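Side-chain contacts in transcription termination factor NusA (Planctomyces limnophilus, PDB 4MTN), which probably takes part in both transcription termination and antitermination, binding the core RNA polymerase and nascent RNA: residues D392-R395 with A396-A400; E385-E388 with K389-L393. All blocks are in the same frame, centred on the assembly; numbering follows the deposited sequence.

Overall arrangement
Contact 1 and contact 2 follow one another along helix 370-399. Their centres lie about 10 Å apart, and they share Asp392 and Leu393. Contact 2 comes first in the chain, with its centre about 34 Å from the centre of the chain. Contact 1 is further out, at about 39 Å. Both are surface contacts between consecutive turns, held by i to i+4 backbone hydrogen bonds. Asp392 links them: its amide bonds back to Glu388, and its carboxylate pairs forward with Arg395. Contact 2 still touches helix 351-355 through Ile387 and Glu388. Both lie on the last long helix of the chain.

Contact 1: D392-R395 with A396-A400; sequences DLRR and ATEKA
Thr397 turns its hydroxyl back onto the carbonyls of Leu393 and Arg394. OG1 lies 2.9 Å from Arg394 O and 3.2 Å from Leu393 O, within bonding distance of both. The first torsion of Thr397 (chi1 56°) swings OG1 back to these carbonyls of the preceding turn. The same rotation leaves the methyl CG2 near Leu393 O.

Glu398 runs alongside Arg394, and the two side chains point the same way. The touch is made by OE2 of Glu398 on the aliphatic part of the arginine, 3.6 Å from Arg394 CG. The charged groups do not close into a salt bridge. Arg394 bends at chi3 (65°) and carries its guanidinium back toward the start of the helix, leaving NE 4.5 Å from Glu398 OE2. The guanidinium and carboxylate planes are 63° apart.

Arg395 also folds back, to Asp392. Its NH1 makes a salt bridge of 2.9 Å to Asp392 OD1, although the hydrogen bond within it is weak. The carboxylate carbon lies in plane at the guanidinium edge.

Behind these side chains is the helix backbone. Thr397 N donates to Leu393 O at 2.8 Å. Ala396 N and Glu398 N bond in the same i to i+4 pattern to Asp392 O and Arg394 O. The bond from Lys399 N to Arg395 O is weak. This pattern sets Thr397 and Glu398 one turn beyond their partners.

The contact lies on the exposed last turns of helix 370-399, where the Thr397 hydroxyl turns back to the main chain. Of the charged side chains, Arg395 and Asp392 pair in a salt bridge. Between Arg394 and Glu398 there is at most a longer-range attraction, which solvent would probably weaken.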
loop_
_atom_site.group_PDB
_atom_site.type_symbol
_atom_site.label_atom_id
_atom_site.label_comp_id
_atom_site.label_asym_id
_atom_site.label_seq_id
_atom_site.Cartn_x
_atom_site.Cartn_y
_atom_site.Cartn_z
ATOM N N ASP A 392 -16.720 -7.729 28.989
ATOM C CA ASP A 392 -15.493 -8.373 29.444
ATOM C C ASP A 392 -15.683 -8.950 30.841
ATOM O O ASP A 392 -15.153 -10.014 31.162
ATOM C CB ASP A 392 -14.326 -7.386 29.434
ATOM C CG ASP A 392 -13.919 -6.979 28.032
ATOM O OD1 ASP A 392 -14.741 -7.130 27.104
ATOM O OD2 ASP A 392 -12.774 -6.507 27.858
ATOM N N LEU A 393 -16.433 -8.227 31.667
ATOM C CA LEU A 393 -16.810 -8.697 32.995
ATOM C C LEU A 393 -17.520 -10.042 32.899
ATOM O O LEU A 393 -17.048 -11.043 33.437
ATOM C CB LEU A 393 -17.701 -7.672 33.698
ATOM C CG LEU A 393 -17.982 -7.928 35.180
ATOM C CD1 LEU A 393 -16.688 -7.903 35.979
ATOM C CD2 LEU A 393 -18.973 -6.911 35.724
ATOM N N ARG A 394 -18.664 -10.047 32.220
ATOM C CA ARG A 394 -19.431 -11.266 31.985
ATOM C C ARG A 394 -18.583 -12.354 31.324
ATOM O O ARG A 394 -18.713 -13.534 31.649
ATOM C CB ARG A 394 -20.660 -10.965 31.122
ATOM C CG ARG A 394 -21.504 -12.185 30.788
ATOM C CD ARG A 394 -22.749 -11.814 29.992
ATOM N NE ARG A 394 -22.427 -11.277 28.672
ATOM C CZ ARG A 394 -22.462 -9.985 28.361
ATOM N NH1 ARG A 394 -22.806 -9.088 29.277
ATOM N NH2 ARG A 394 -22.154 -9.587 27.134
ATOM N N ARG A 395 -17.712 -11.951 30.404
ATOM C CA ARG A 395 -16.830 -12.894 29.723
ATOM C C ARG A 395 -15.841 -13.526 30.698
ATOM O O ARG A 395 -15.535 -14.715 30.603
ATOM C CB ARG A 395 -16.076 -12.199 28.586
ATOM C CG ARG A 395 -15.162 -13.119 27.792
ATOM C CD ARG A 395 -14.490 -12.386 26.640
ATOM N NE ARG A 395 -15.439 -11.993 25.602
ATOM C CZ ARG A 395 -15.907 -10.759 25.441
ATOM N NH1 ARG A 395 -15.510 -9.787 26.251
ATOM N NH2 ARG A 395 -16.768 -10.495 24.467
ATOM N N ALA A 396 -15.349 -12.724 31.638
ATOM C CA ALA A 396 -14.390 -13.201 32.626
ATOM C C ALA A 396 -15.064 -14.063 33.690
ATOM O O ALA A 396 -14.491 -15.049 34.153
ATOM C CB ALA A 396 -13.671 -12.028 33.274
ATOM N N THR A 397 -16.280 -13.689 34.076
ATOM C CA THR A 397 -17.020 -14.435 35.090
ATOM C C THR A 397 -17.520 -15.768 34.538
ATOM O O THR A 397 -17.790 -16.700 35.295
ATOM C CB THR A 397 -18.215 -13.626 35.632
ATOM O OG1 THR A 397 -19.058 -13.227 34.546
ATOM C CG2 THR A 397 -17.729 -12.390 36.373
ATOM N N GLU A 398 -17.650 -15.850 33.219
ATOM C CA GLU A 398 -17.974 -17.113 32.566
ATOM C C GLU A 398 -16.720 -17.974 32.454
ATOM O O GLU A 398 -16.800 -19.196 32.328
ATOM C CB GLU A 398 -18.590 -16.872 31.186
ATOM C CG GLU A 398 -20.034 -16.396 31.232
ATOM C CD GLU A 398 -20.589 -16.072 29.859
ATOM O OE1 GLU A 398 -19.873 -16.286 28.860
ATOM O OE2 GLU A 398 -21.744 -15.600 29.781
ATOM N N LYS A 399 -15.562 -17.322 32.499
ATOM C CA LYS A 399 -14.283 -18.020 32.526
ATOM C C LYS A 399 -13.972 -18.457 33.956
ATOM O O LYS A 399 -13.112 -19.306 34.191
ATOM C CB LYS A 399 -13.167 -17.127 31.975
ATOM C CG LYS A 399 -11.851 -17.843 31.720
ATOM C CD LYS A 399 -10.767 -16.866 31.295
ATOM C CE LYS A 399 -9.422 -17.559 31.157
ATOM N NZ LYS A 399 -8.341 -16.600 30.796
ATOM N N ALA A 400 -14.694 -17.872 34.908
ATOM C CA ALA A 400 -14.581 -18.241 36.316
ATOM C C ALA A 400 -15.231 -19.596 36.577
ATOM O O ALA A 400 -15.179 -20.119 37.690
ATOM C CB ALA A 400 -15.207 -17.172 37.199
#

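Contact 2: E385-E388 with K389-L393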
loop_
_atom_site.group_PDB
_atom_site.type_symbol
_atom_site.label_atom_id
_atom_site.label_comp_id
_atom_site.label_asym_id
_atom_site.label_seq_id
_atom_site.Cartn_x
_atom_site.Cartn_y
_atom_site.Cartn_z
ATOM N N GLU A 385 -17.762 2.622 26.353
ATOM C CA GLU A 385 -16.653 2.099 27.140
ATOM C C GLU A 385 -17.145 1.202 28.274
ATOM O O GLU A 385 -16.537 0.173 28.567
ATOM C CB GLU A 385 -15.815 3.249 27.700
ATOM C CG GLU A 385 -14.545 2.813 28.409
ATOM C CD GLU A 385 -13.685 3.989 28.829
ATOM O OE1 GLU A 385 -14.027 5.136 28.468
ATOM O OE2 GLU A 385 -12.668 3.766 29.519
ATOM N N ARG A 386 -18.247 1.596 28.905
ATOM C CA ARG A 386 -18.809 0.825 30.009
ATOM C C ARG A 386 -19.431 -0.477 29.518
ATOM O O ARG A 386 -19.344 -1.506 30.186
ATOM C CB ARG A 386 -19.855 1.642 30.770
ATOM C CG ARG A 386 -20.348 0.958 32.036
ATOM C CD ARG A 386 -21.557 1.655 32.628
ATOM N NE ARG A 386 -21.981 1.030 33.878
ATOM C CZ ARG A 386 -22.774 -0.035 33.952
ATOM N NH1 ARG A 386 -23.234 -0.600 32.843
ATOM N NH2 ARG A 386 -23.108 -0.535 35.134
ATOM N N ILE A 387 -20.066 -0.422 28.352
ATOM C CA ILE A 387 -20.668 -1.606 27.752
ATOM C C ILE A 387 -19.596 -2.639 27.416
ATOM O O ILE A 387 -19.779 -3.835 27.650
ATOM C CB ILE A 387 -21.471 -1.245 26.481
ATOM C CG1 ILE A 387 -22.801 -0.591 26.865
ATOM C CG2 ILE A 387 -21.732 -2.480 25.631
ATOM C CD1 ILE A 387 -23.586 -0.066 25.685
ATOM N N GLU A 388 -18.468 -2.170 26.891
ATOM C CA GLU A 388 -17.365 -3.057 26.537
ATOM C C GLU A 388 -16.783 -3.761 27.761
ATOM O O GLU A 388 -16.552 -4.969 27.733
ATOM C CB GLU A 388 -16.264 -2.283 25.808
ATOM C CG GLU A 388 -16.628 -1.880 24.388
ATOM C CD GLU A 388 -15.435 -1.369 23.603
ATOM O OE1 GLU A 388 -14.289 -1.635 24.022
ATOM O OE2 GLU A 388 -15.646 -0.700 22.569
ATOM N N LYS A 389 -16.553 -3.008 28.832
ATOM C CA LYS A 389 -15.980 -3.582 30.045
ATOM C C LYS A 389 -17.004 -4.445 30.783
ATOM O O LYS A 389 -16.637 -5.348 31.535
ATOM C CB LYS A 389 -15.442 -2.483 30.967
ATOM C CG LYS A 389 -16.504 -1.625 31.635
ATOM C CD LYS A 389 -15.873 -0.595 32.563
ATOM C CE LYS A 389 -16.925 0.255 33.262
ATOM N NZ LYS A 389 -17.801 -0.555 34.153
ATOM N N GLU A 390 -18.285 -4.168 30.560
ATOM C CA GLU A 390 -19.351 -4.977 31.140
ATOM C C GLU A 390 -19.412 -6.338 30.455
ATOM O O GLU A 390 -19.715 -7.351 31.084
ATOM C CB GLU A 390 -20.699 -4.263 31.027
ATOM C CG GLU A 390 -21.854 -5.005 31.679
ATOM C CD GLU A 390 -23.180 -4.293 31.494
ATOM O OE1 GLU A 390 -23.182 -3.167 30.954
ATOM O OE2 GLU A 390 -24.222 -4.862 31.887
ATOM N N GLN A 391 -19.121 -6.351 29.157
ATOM C CA GLN A 391 -19.068 -7.594 28.398
ATOM C C GLN A 391 -17.846 -8.412 28.800
ATOM O O GLN A 391 -17.923 -9.633 28.934
ATOM C CB GLN A 391 -19.045 -7.310 26.894
ATOM C CG GLN A 391 -20.343 -6.732 26.352
ATOM C CD GLN A 391 -20.229 -6.301 24.902
ATOM O OE1 GLN A 391 -19.159 -6.383 24.299
ATOM N NE2 GLN A 391 -21.336 -5.838 24.334
ATOM N N ASP A 392 -16.720 -7.729 28.989
ATOM C CA ASP A 392 -15.493 -8.373 29.444
ATOM C C ASP A 392 -15.683 -8.950 30.841
ATOM O O ASP A 392 -15.153 -10.014 31.162
ATOM C CB ASP A 392 -14.326 -7.386 29.434
ATOM C CG ASP A 392 -13.919 -6.979 28.032
ATOM O OD1 ASP A 392 -14.741 -7.130 27.104
ATOM O OD2 ASP A 392 -12.774 -6.507 27.858
ATOM N N LEU A 393 -16.433 -8.227 31.667
ATOM C CA LEU A 393 -16.810 -8.697 32.995
ATOM C C LEU A 393 -17.520 -10.042 32.899
ATOM O O LEU A 393 -17.048 -11.043 33.437
ATOM C CB LEU A 393 -17.701 -7.672 33.698
ATOM C CG LEU A 393 -17.982 -7.928 35.180
ATOM C CD1 LEU A 393 -16.688 -7.903 35.979
ATOM C CD2 LEU A 393 -18.973 -6.911 35.724
#
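Lys389 lies back over Arg386, and these two residues have the most surface covered here. The lysine CG stands between its own backbone N and carbonyl carbon (chi1 71°), which sends the chain toward the preceding turn. There Lys389 CE packs 3.7 Å from Arg386 CG. A bend at chi4 leaves NZ beside the same methylene. The like charges stay near each other, with Arg386 NE 4.5 Å from Lys389 NZ.

The nearby carboxylate of Glu390 probably offsets part of this. The extended chain of Arg386 brings NH1 to 3.2 Å from Glu390 OE1, a salt bridge one turn along. The guanidinium and carboxylate planes are steeply turned, 79° apart.

Glu388, the third residue, acts mainly through its backbone. Its O accepts a hydrogen bond of 3.0 Å from Asp392 N and a weak one from Gln391 N. Lys389, Glu390 and Gln391 bond in turn to Glu385 O, Arg386 O and Ile387 O, the regular alpha-helical pattern.

Gln391 and Ile387 cross obliquely, with the amide NE2 3.6 Å from Ile387 CG2. With an alanine in place of Gln391, the Ile387 methyl would probably lose its amide neighbour and be left more open on that side.

The contact spans two successive turns of helix 370-399. Helix 351-355 packs against segment 385-388: Ile387 touches Phe351, and Glu388 touches Glu352.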